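Local coordinates for protein hydrazine synthase subunit alpha (Candidatus Kuenenia stuttgartiensis, PDB 5C2V) that carries out the second half-reaction of hydrazine synthase, condensing hydroxylamine with ammonia to yield hydrazine, and binds two c-type hemes, at residues 52-60 / 71-82; 86-94 / 105-115. One frame throughout, in Å; residues are numbered along the deposited sequence.

Both contacts belong to the six-bladed beta-propeller of the N-terminal domain, and their centres lie about 13 Å apart. Contact 1 is where two neighbouring blades meet. Contact 2 is the central hairpin of the second of these blades. Strand 76-84 joins them, because it supplies part of contact 1 and then pairs with strand 90-97 of contact 2. Phe80 N lies 2.9 Å from Ala94 O, a probable hydrogen bond of that pairing. Phe76 of contact 1 meets the rings of Phe93 and Trp106 edge-to-face. The bound trimethyl glycine sits at contact 1, and the side chain of Phe93 is about 10 Å from it. Both contacts lie away from the heme sites.

Contact 1: residues 52-60 / 71-82; sequences YIPEGSRIV and VLTNDFATAFDP. With BET (trimethyl glycine), chain B.
Ile59 points toward segment 71-82 and touches it along its whole length. Its CB rests on Thr73 CG2 at 3.6 Å. CG1 runs on past Ala79 CB, at 3.8 Å, and CD1 at the tip reaches the backbone N of Phe80. The other branch, CG2, turns to Pro82 CG. The backbone N of Ile59 is also held, because it donates to Thr73 OG1 over 2.8 Å. Thr73 OG1 sits between its own N and carbonyl carbon (chi1 49°), which leaves CG2 to pack on Ile59.

The contact joins two successive propeller blades. Strands 58-63 and 69-71 belong to the blade that strand 381-387 closes, and strand 76-84 is the first strand of the next. Val60 and Val71 are an antiparallel non-hydrogen-bonded pair within the first blade. Between blades, Ala79 N donates to Ser57 O at 2.8 Å, from above the carbonyl plane. Gly56 N, in the type II turn 54-57, donates to Thr78 OG1 at 3.2 Å.

Pro54 CD lies over the centre of the Phe80 ring, 3.5 Å from the centroid, in a CH-pi contact. Tyr52 turns its edge to a face of Phe80, with the planes at 82°; its OH is hydrogen-bonded to Asp44. Trimethyl glycine occupies a pocket on this join. Arg58 NH1 gives its carboxylate atom OXT a weak but straight bond of 3.3 Å, in the guanidinium plane. Val71 CG2 covers one guanidinium face, and NE is hydrogen-bonded to Gln36. The methyl groups of the ligand lie near the carbonyl oxygens of Gly56, Phe76 and Ala77.

Contact 2: residues 86-94 / 105-115; sequences WDGKKFAFA and IWEMNIDGSGL
The Phe93 ring has Trp106 CB over one face, 3.5 Å above its plane and offset toward the rim. Leu115 CD2 comes to the ring edge, 4.3 Å from Phe93 CZ. Met108 CE approaches the same ring obliquely. The five-membered ring of Trp106 is turned only 19° from the Phe93 plane. The rings are displaced, centroids 5.6 Å apart, with little overlap. Phe91 and Met108 run alongside each other in the same direction. Met108 CG is 3.6 Å from Phe91 CZ, and SD makes an oblique Met-aromatic contact with that ring. Met108 bends at its last torsion (chi3 62°), and its CE comes to lie against Phe93.

Phe91, Phe93, Trp106 and Met108 lie on one face of a beta hairpin, strands 90-97 and 103-109, the two central strands of a propeller blade. Phe91 with Met108 and Phe93 with Trp106 are antiparallel hydrogen-bonded pairs, each with two backbone bonds. Ala92 and Glu107 face the other way. There Lys90 NZ forms a salt bridge with Glu107 OE1 at 2.9 Å, on the syn side of the carboxylate. Lys90 is extended beyond CG to reach it, and it also makes a cation-pi contact with Tyr85. Beyond the strand the chain rounds a type I turn, 109-112. Within it Ile110 N donates to Lys89 O at 2.8 Å. Asp111 OD1 accepts from Ser113 N in an Asx turn.

Contact 1: residues 52-60 / 71-82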
loop_
_atom_site.group_PDB
_atom_site.type_symbol
_atom_site.label_atom_id
_atom_site.label_comp_id
_atom_site.label_asym_id
_atom_site.label_seq_id
_atom_site.Cartn_x
_atom_site.Cartn_y
_atom_site.Cartn_z
ATOM N N TYR D 52 20.050 20.564 6.897
ATOM C CA TYR D 52 19.577 21.836 6.392
ATOM C C TYR D 52 20.497 22.933 6.885
ATOM O O TYR D 52 20.546 23.228 8.079
ATOM C CB TYR D 52 18.128 22.049 6.847
ATOM C CG TYR D 52 17.504 23.384 6.517
ATOM C CD1 TYR D 52 17.077 23.676 5.228
ATOM C CD2 TYR D 52 17.291 24.334 7.508
ATOM C CE1 TYR D 52 16.487 24.890 4.929
ATOM C CE2 TYR D 52 16.700 25.549 7.219
ATOM C CZ TYR D 52 16.301 25.822 5.929
ATOM O OH TYR D 52 15.713 27.032 5.638
ATOM N N ILE D 53 21.218 23.546 5.958
ATOM C CA ILE D 53 22.142 24.614 6.293
ATOM C C ILE D 53 21.906 25.735 5.302
ATOM O O ILE D 53 22.614 25.850 4.303
ATOM C CB ILE D 53 23.616 24.158 6.249
ATOM C CG1 ILE D 53 23.797 22.833 6.995
ATOM C CG2 ILE D 53 24.523 25.227 6.840
ATOM C CD1 ILE D 53 25.221 22.326 7.004
ATOM N N PRO D 54 20.896 26.567 5.580
ATOM C CA PRO D 54 20.468 27.615 4.653
ATOM C C PRO D 54 21.537 28.690 4.530
ATOM O O PRO D 54 21.436 29.742 5.152
ATOM C CB PRO D 54 19.192 28.157 5.300
ATOM C CG PRO D 54 19.348 27.855 6.748
ATOM C CD PRO D 54 20.086 26.552 6.810
ATOM N N GLU D 55 22.569 28.393 3.747
ATOM C CA GLU D 55 23.714 29.280 3.577
ATOM C C GLU D 55 23.298 30.693 3.178
ATOM O O GLU D 55 22.528 30.883 2.236
ATOM C CB GLU D 55 24.671 28.700 2.533
ATOM C CG GLU D 55 25.849 29.594 2.194
ATOM C CD GLU D 55 26.831 28.925 1.253
ATOM O OE1 GLU D 55 27.012 27.693 1.359
ATOM O OE2 GLU D 55 27.417 29.629 0.405
ATOM N N GLY D 56 23.810 31.678 3.910
ATOM C CA GLY D 56 23.502 33.071 3.650
ATOM C C GLY D 56 22.229 33.543 4.328
ATOM O O GLY D 56 21.620 34.524 3.902
ATOM N N SER D 57 21.828 32.849 5.390
ATOM C CA SER D 57 20.600 33.187 6.103
ATOM C C SER D 57 20.876 33.933 7.399
ATOM O O SER D 57 21.887 33.698 8.062
ATOM C CB SER D 57 19.787 31.931 6.402
ATOM O OG SER D 57 19.511 31.224 5.209
ATOM N N ARG D 58 19.967 34.832 7.756
ATOM C CA ARG D 58 20.135 35.640 8.957
ATOM C C ARG D 58 18.948 35.498 9.905
ATOM O O ARG D 58 17.819 35.276 9.473
ATOM C CB ARG D 58 20.331 37.109 8.580
ATOM C CG ARG D 58 19.124 37.734 7.900
ATOM C CD ARG D 58 19.464 39.078 7.287
ATOM N NE ARG D 58 18.267 39.807 6.880
ATOM C CZ ARG D 58 18.283 40.955 6.211
ATOM N NH1 ARG D 58 19.438 41.506 5.865
ATOM N NH2 ARG D 58 17.144 41.552 5.885
ATOM N N ILE D 59 19.214 35.617 11.202
ATOM C CA ILE D 59 18.155 35.611 12.203
ATOM C C ILE D 59 17.828 37.042 12.606
ATOM O O ILE D 59 18.722 37.814 12.952
ATOM C CB ILE D 59 18.548 34.800 13.448
ATOM C CG1 ILE D 59 18.890 33.363 13.057
ATOM C CG2 ILE D 59 17.432 34.826 14.480
ATOM C CD1 ILE D 59 19.231 32.483 14.229
ATOM N N VAL D 60 16.549 37.396 12.557
ATOM C CA VAL D 60 16.146 38.777 12.788
ATOM C C VAL D 60 15.042 38.931 13.831
ATOM O O VAL D 60 14.246 38.012 14.068
ATOM C CB VAL D 60 15.673 39.441 11.479
ATOM C CG1 VAL D 60 16.826 39.560 10.495
ATOM C CG2 VAL D 60 14.530 38.653 10.871
ATOM N N VAL D 71 18.798 42.998 12.511
ATOM C CA VAL D 71 19.597 41.795 12.287
ATOM C C VAL D 71 20.583 41.555 13.430
ATOM O O VAL D 71 21.509 42.338 13.637
ATOM C CB VAL D 71 20.388 41.874 10.966
ATOM C CG1 VAL D 71 21.267 40.644 10.799
ATOM C CG2 VAL D 71 19.442 42.029 9.784
ATOM N N LEU D 72 20.366 40.476 14.177
ATOM C CA LEU D 72 21.221 40.119 15.309
ATOM C C LEU D 72 22.486 39.355 14.905
ATOM O O LEU D 72 23.535 39.488 15.537
ATOM C CB LEU D 72 20.427 39.291 16.326
ATOM C CG LEU D 72 19.446 40.037 17.238
ATOM C CD1 LEU D 72 18.217 40.524 16.481
ATOM C CD2 LEU D 72 19.035 39.171 18.416
ATOM N N THR D 73 22.373 38.559 13.848
ATOM C CA THR D 73 23.377 37.555 13.490
ATOM C C THR D 73 24.443 38.026 12.502
ATOM O O THR D 73 25.176 37.205 11.951
ATOM C CB THR D 73 22.714 36.290 12.931
ATOM O OG1 THR D 73 21.755 36.648 11.929
ATOM C CG2 THR D 73 22.018 35.537 14.054
ATOM N N ASN D 74 24.515 39.335 12.266
ATOM C CA ASN D 74 25.407 39.916 11.258
ATOM C C ASN D 74 26.854 39.411 11.320
ATOM O O ASN D 74 27.584 39.496 10.333
ATOM C CB ASN D 74 25.415 41.443 11.393
ATOM C CG ASN D 74 24.650 42.136 10.282
ATOM O OD1 ASN D 74 24.592 41.649 9.152
ATOM N ND2 ASN D 74 24.064 43.286 10.596
ATOM N N ASP D 75 27.268 38.897 12.474
ATOM C CA ASP D 75 28.582 38.275 12.607
ATOM C C ASP D 75 28.625 36.867 12.008
ATOM O O ASP D 75 29.700 36.286 11.854
ATOM C CB ASP D 75 29.001 38.218 14.077
ATOM C CG ASP D 75 29.249 39.591 14.665
ATOM O OD1 ASP D 75 28.659 40.570 14.163
ATOM O OD2 ASP D 75 30.036 39.691 15.631
ATOM N N PHE D 76 27.459 36.319 11.679
ATOM C CA PHE D 76 27.376 34.963 11.142
ATOM C C PHE D 76 27.063 34.947 9.650
ATOM O O PHE D 76 26.171 35.657 9.186
ATOM C CB PHE D 76 26.315 34.154 11.891
ATOM C CG PHE D 76 26.678 33.843 13.315
ATOM C CD1 PHE D 76 27.408 32.707 13.622
ATOM C CD2 PHE D 76 26.284 34.681 14.344
ATOM C CE1 PHE D 76 27.743 32.415 14.931
ATOM C CE2 PHE D 76 26.616 34.394 15.655
ATOM C CZ PHE D 76 27.347 33.260 15.948
ATOM N N ALA D 77 27.794 34.125 8.904
ATOM C CA ALA D 77 27.520 33.936 7.485
ATOM C C ALA D 77 26.199 33.197 7.307
ATOM O O ALA D 77 25.399 33.530 6.432
ATOM C CB ALA D 77 28.655 33.176 6.816
ATOM N N THR D 78 25.980 32.195 8.152
ATOM C CA THR D 78 24.748 31.417 8.135
ATOM C C THR D 78 24.195 31.274 9.547
ATOM O O THR D 78 24.898 30.820 10.446
ATOM C CB THR D 78 24.970 30.017 7.534
ATOM O OG1 THR D 78 25.468 30.138 6.196
ATOM C CG2 THR D 78 23.669 29.227 7.521
ATOM N N ALA D 79 22.943 31.673 9.744
ATOM C CA ALA D 79 22.308 31.547 11.052
ATOM C C ALA D 79 20.828 31.203 10.927
ATOM O O ALA D 79 20.113 31.787 10.113
ATOM C CB ALA D 79 22.487 32.820 11.844
ATOM N N PHE D 80 20.372 30.264 11.751
ATOM C CA PHE D 80 18.998 29.776 11.676
ATOM C C PHE D 80 18.592 29.005 12.933
ATOM O O PHE D 80 19.361 28.913 13.891
ATOM C CB PHE D 80 18.814 28.895 10.435
ATOM C CG PHE D 80 19.749 27.716 10.379
ATOM C CD1 PHE D 80 21.059 27.870 9.951
ATOM C CD2 PHE D 80 19.314 26.454 10.741
ATOM C CE1 PHE D 80 21.918 26.788 9.897
ATOM C CE2 PHE D 80 20.169 25.367 10.688
ATOM C CZ PHE D 80 21.472 25.535 10.265
ATOM N N ASP D 81 17.377 28.460 12.911
ATOM C CA ASP D 81 16.808 27.690 14.023
ATOM C C ASP D 81 16.770 28.445 15.354
ATOM O O ASP D 81 17.472 28.077 16.294
ATOM C CB ASP D 81 17.582 26.381 14.211
ATOM C CG ASP D 81 17.228 25.340 13.170
ATOM O OD1 ASP D 81 16.108 25.406 12.621
ATOM O OD2 ASP D 81 18.066 24.455 12.903
ATOM N N PRO D 82 15.943 29.501 15.440
ATOM C CA PRO D 82 15.808 30.245 16.697
ATOM C C PRO D 82 15.012 29.483 17.757
ATOM O O PRO D 82 13.989 28.882 17.432
ATOM C CB PRO D 82 15.053 31.517 16.278
ATOM C CG PRO D 82 15.035 31.509 14.768
ATOM C CD PRO D 82 15.101 30.073 14.379
HETATM N N BET B . 24.626 38.046 6.041
HETATM C CA BET B . 24.632 39.504 5.598
HETATM C C BET B . 23.111 40.003 5.342
HETATM O O BET B . 22.844 40.199 4.130
HETATM O OXT BET B . 22.417 40.129 6.377
HETATM C C1 BET B . 25.952 37.395 5.692
HETATM C C2 BET B . 23.516 37.257 5.345
HETATM C C3 BET B . 24.485 37.954 7.550
#

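Contact 2: residues 86-94 / 105-115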
loop_
_atom_site.group_PDB
_atom_site.type_symbol
_atom_site.label_atom_id
_atom_site.label_comp_id
_atom_site.label_asym_id
_atom_site.label_seq_id
_atom_site.Cartn_x
_atom_site.Cartn_y
_atom_site.Cartn_z
ATOM N N TRP D 86 13.427 30.787 28.569
ATOM C CA TRP D 86 12.199 30.781 29.353
ATOM C C TRP D 86 11.672 32.190 29.621
ATOM O O TRP D 86 10.469 32.430 29.543
ATOM C CB TRP D 86 12.424 30.045 30.675
ATOM C CG TRP D 86 13.095 28.716 30.503
ATOM C CD1 TRP D 86 14.392 28.407 30.795
ATOM C CD2 TRP D 86 12.505 27.516 29.988
ATOM N NE1 TRP D 86 14.645 27.090 30.501
ATOM C CE2 TRP D 86 13.503 26.520 30.002
ATOM C CE3 TRP D 86 11.230 27.186 29.517
ATOM C CZ2 TRP D 86 13.265 25.219 29.565
ATOM C CZ3 TRP D 86 10.997 25.893 29.084
ATOM C CH2 TRP D 86 12.009 24.926 29.111
ATOM N N ASP D 87 12.571 33.115 29.940
ATOM C CA ASP D 87 12.176 34.488 30.251
ATOM C C ASP D 87 11.952 35.334 28.999
ATOM O O ASP D 87 11.236 36.334 29.038
ATOM C CB ASP D 87 13.228 35.153 31.139
ATOM C CG ASP D 87 14.592 35.208 30.483
ATOM O OD1 ASP D 87 14.838 34.414 29.550
ATOM O OD2 ASP D 87 15.421 36.045 30.900
ATOM N N GLY D 88 12.564 34.928 27.893
ATOM C CA GLY D 88 12.430 35.649 26.639
ATOM C C GLY D 88 13.437 36.770 26.453
ATOM O O GLY D 88 13.260 37.629 25.589
ATOM N N LYS D 89 14.483 36.780 27.274
ATOM C CA LYS D 89 15.539 37.783 27.148
ATOM C C LYS D 89 16.754 37.269 26.375
ATOM O O LYS D 89 17.704 38.014 26.134
ATOM C CB LYS D 89 15.974 38.272 28.532
ATOM C CG LYS D 89 14.874 38.993 29.292
ATOM C CD LYS D 89 14.331 40.159 28.481
ATOM C CE LYS D 89 12.985 40.626 29.010
ATOM N NZ LYS D 89 13.034 40.934 30.466
ATOM N N LYS D 90 16.720 35.998 25.987
ATOM C CA LYS D 90 17.815 35.402 25.225
ATOM C C LYS D 90 17.322 34.204 24.419
ATOM O O LYS D 90 16.239 33.678 24.676
ATOM C CB LYS D 90 18.959 34.980 26.153
ATOM C CG LYS D 90 18.891 33.531 26.612
ATOM C CD LYS D 90 20.104 33.143 27.442
ATOM C CE LYS D 90 20.078 31.661 27.789
ATOM N NZ LYS D 90 21.234 31.260 28.636
ATOM N N PHE D 91 18.114 33.781 23.440
ATOM C CA PHE D 91 17.751 32.628 22.627
ATOM C C PHE D 91 18.972 31.846 22.149
ATOM O O PHE D 91 20.099 32.351 22.157
ATOM C CB PHE D 91 16.908 33.067 21.424
ATOM C CG PHE D 91 17.668 33.862 20.402
ATOM C CD1 PHE D 91 18.218 33.242 19.290
ATOM C CD2 PHE D 91 17.827 35.228 20.548
ATOM C CE1 PHE D 91 18.915 33.972 18.348
ATOM C CE2 PHE D 91 18.522 35.961 19.610
ATOM C CZ PHE D 91 19.067 35.333 18.509
ATOM N N ALA D 92 18.728 30.607 21.734
ATOM C CA ALA D 92 19.766 29.746 21.185
ATOM C C ALA D 92 19.467 29.449 19.721
ATOM O O ALA D 92 18.313 29.498 19.295
ATOM C CB ALA D 92 19.873 28.457 21.982
ATOM N N PHE D 93 20.508 29.140 18.955
ATOM C CA PHE D 93 20.347 28.906 17.528
ATOM C C PHE D 93 21.491 28.094 16.937
ATOM O O PHE D 93 22.443 27.736 17.630
ATOM C CB PHE D 93 20.223 30.241 16.788
ATOM C CG PHE D 93 21.448 31.113 16.893
ATOM C CD1 PHE D 93 21.662 31.901 18.013
ATOM C CD2 PHE D 93 22.378 31.152 15.867
ATOM C CE1 PHE D 93 22.784 32.704 18.110
ATOM C CE2 PHE D 93 23.501 31.954 15.958
ATOM C CZ PHE D 93 23.703 32.732 17.081
ATOM N N ALA D 94 21.384 27.811 15.644
ATOM C CA ALA D 94 22.456 27.164 14.901
ATOM C C ALA D 94 23.077 28.182 13.959
ATOM O O ALA D 94 22.364 28.952 13.316
ATOM C CB ALA D 94 21.934 25.965 14.132
ATOM N N ILE D 105 26.214 25.202 17.603
ATOM C CA ILE D 105 25.175 25.756 18.462
ATOM C C ILE D 105 25.689 27.003 19.174
ATOM O O ILE D 105 26.782 27.000 19.739
ATOM C CB ILE D 105 24.691 24.729 19.506
ATOM C CG1 ILE D 105 24.177 23.466 18.813
ATOM C CG2 ILE D 105 23.608 25.330 20.388
ATOM C CD1 ILE D 105 22.962 23.699 17.940
ATOM N N TRP D 106 24.900 28.070 19.130
ATOM C CA TRP D 106 25.262 29.325 19.771
ATOM C C TRP D 106 24.085 29.846 20.585
ATOM O O TRP D 106 22.967 29.356 20.445
ATOM C CB TRP D 106 25.681 30.368 18.731
ATOM C CG TRP D 106 26.752 29.910 17.782
ATOM C CD1 TRP D 106 26.612 29.028 16.749
ATOM C CD2 TRP D 106 28.121 30.335 17.762
ATOM N NE1 TRP D 106 27.810 28.865 16.099
ATOM C CE2 TRP D 106 28.752 29.658 16.700
ATOM C CE3 TRP D 106 28.874 31.216 18.543
ATOM C CZ2 TRP D 106 30.102 29.834 16.398
ATOM C CZ3 TRP D 106 30.213 31.391 18.240
ATOM C CH2 TRP D 106 30.813 30.703 17.179
ATOM N N GLU D 107 24.336 30.830 21.441
ATOM C CA GLU D 107 23.252 31.522 22.130
ATOM C C GLU D 107 23.615 32.981 22.367
ATOM O O GLU D 107 24.787 33.320 22.538
ATOM C CB GLU D 107 22.909 30.844 23.461
ATOM C CG GLU D 107 24.099 30.440 24.314
ATOM C CD GLU D 107 23.690 30.099 25.738
ATOM O OE1 GLU D 107 22.756 30.744 26.255
ATOM O OE2 GLU D 107 24.290 29.185 26.340
ATOM N N MET D 108 22.603 33.844 22.371
ATOM C CA MET D 108 22.824 35.266 22.598
ATOM C C MET D 108 21.577 35.938 23.160
ATOM O O MET D 108 20.474 35.404 23.062
ATOM C CB MET D 108 23.249 35.962 21.303
ATOM C CG MET D 108 22.113 36.186 20.317
ATOM S SD MET D 108 22.530 37.356 19.009
ATOM C CE MET D 108 23.900 36.516 18.218
ATOM N N ASN D 109 21.762 37.115 23.749
ATOM C CA ASN D 109 20.652 37.881 24.297
ATOM C C ASN D 109 19.747 38.427 23.198
ATOM O O ASN D 109 20.154 38.529 22.041
ATOM C CB ASN D 109 21.171 39.026 25.167
ATOM C CG ASN D 109 22.023 38.540 26.321
ATOM O OD1 ASN D 109 21.786 37.466 26.873
ATOM N ND2 ASN D 109 23.024 39.330 26.693
ATOM N N ILE D 110 18.518 38.770 23.569
ATOM C CA ILE D 110 17.534 39.274 22.617
ATOM C C ILE D 110 17.963 40.617 22.018
ATOM O O ILE D 110 17.562 40.967 20.908
ATOM C CB ILE D 110 16.140 39.414 23.282
ATOM C CG1 ILE D 110 15.063 39.735 22.242
ATOM C CG2 ILE D 110 16.168 40.458 24.394
ATOM C CD1 ILE D 110 13.679 39.912 22.830
ATOM N N ASP D 111 18.797 41.355 22.746
ATOM C CA ASP D 111 19.256 42.663 22.287
ATOM C C ASP D 111 20.383 42.549 21.264
ATOM O O ASP D 111 20.675 43.502 20.541
ATOM C CB ASP D 111 19.708 43.520 23.475
ATOM C CG ASP D 111 20.729 42.818 24.356
ATOM O OD1 ASP D 111 21.501 41.978 23.848
ATOM O OD2 ASP D 111 20.762 43.114 25.569
ATOM N N GLY D 112 21.011 41.380 21.205
ATOM C CA GLY D 112 22.129 41.164 20.304
ATOM C C GLY D 112 23.478 41.036 20.990
ATOM O O GLY D 112 24.479 40.734 20.339
ATOM N N SER D 113 23.515 41.269 22.298
ATOM C CA SER D 113 24.755 41.128 23.057
ATOM C C SER D 113 24.898 39.718 23.629
ATOM O O SER D 113 24.011 38.881 23.466
ATOM C CB SER D 113 24.814 42.160 24.187
ATOM O OG SER D 113 23.715 42.015 25.070
ATOM N N GLY D 114 26.020 39.463 24.298
ATOM C CA GLY D 114 26.240 38.200 24.985
ATOM C C GLY D 114 26.309 36.974 24.091
ATOM O O GLY D 114 25.557 36.020 24.283
ATOM N N LEU D 115 27.212 36.994 23.115
ATOM C CA LEU D 115 27.359 35.877 22.186
ATOM C C LEU D 115 28.284 34.799 22.753
ATOM O O LEU D 115 29.445 35.067 23.064
ATOM C CB LEU D 115 27.881 36.382 20.836
ATOM C CG LEU D 115 27.871 35.449 19.618
ATOM C CD1 LEU D 115 29.158 34.639 19.516
ATOM C CD2 LEU D 115 26.658 34.529 19.649
#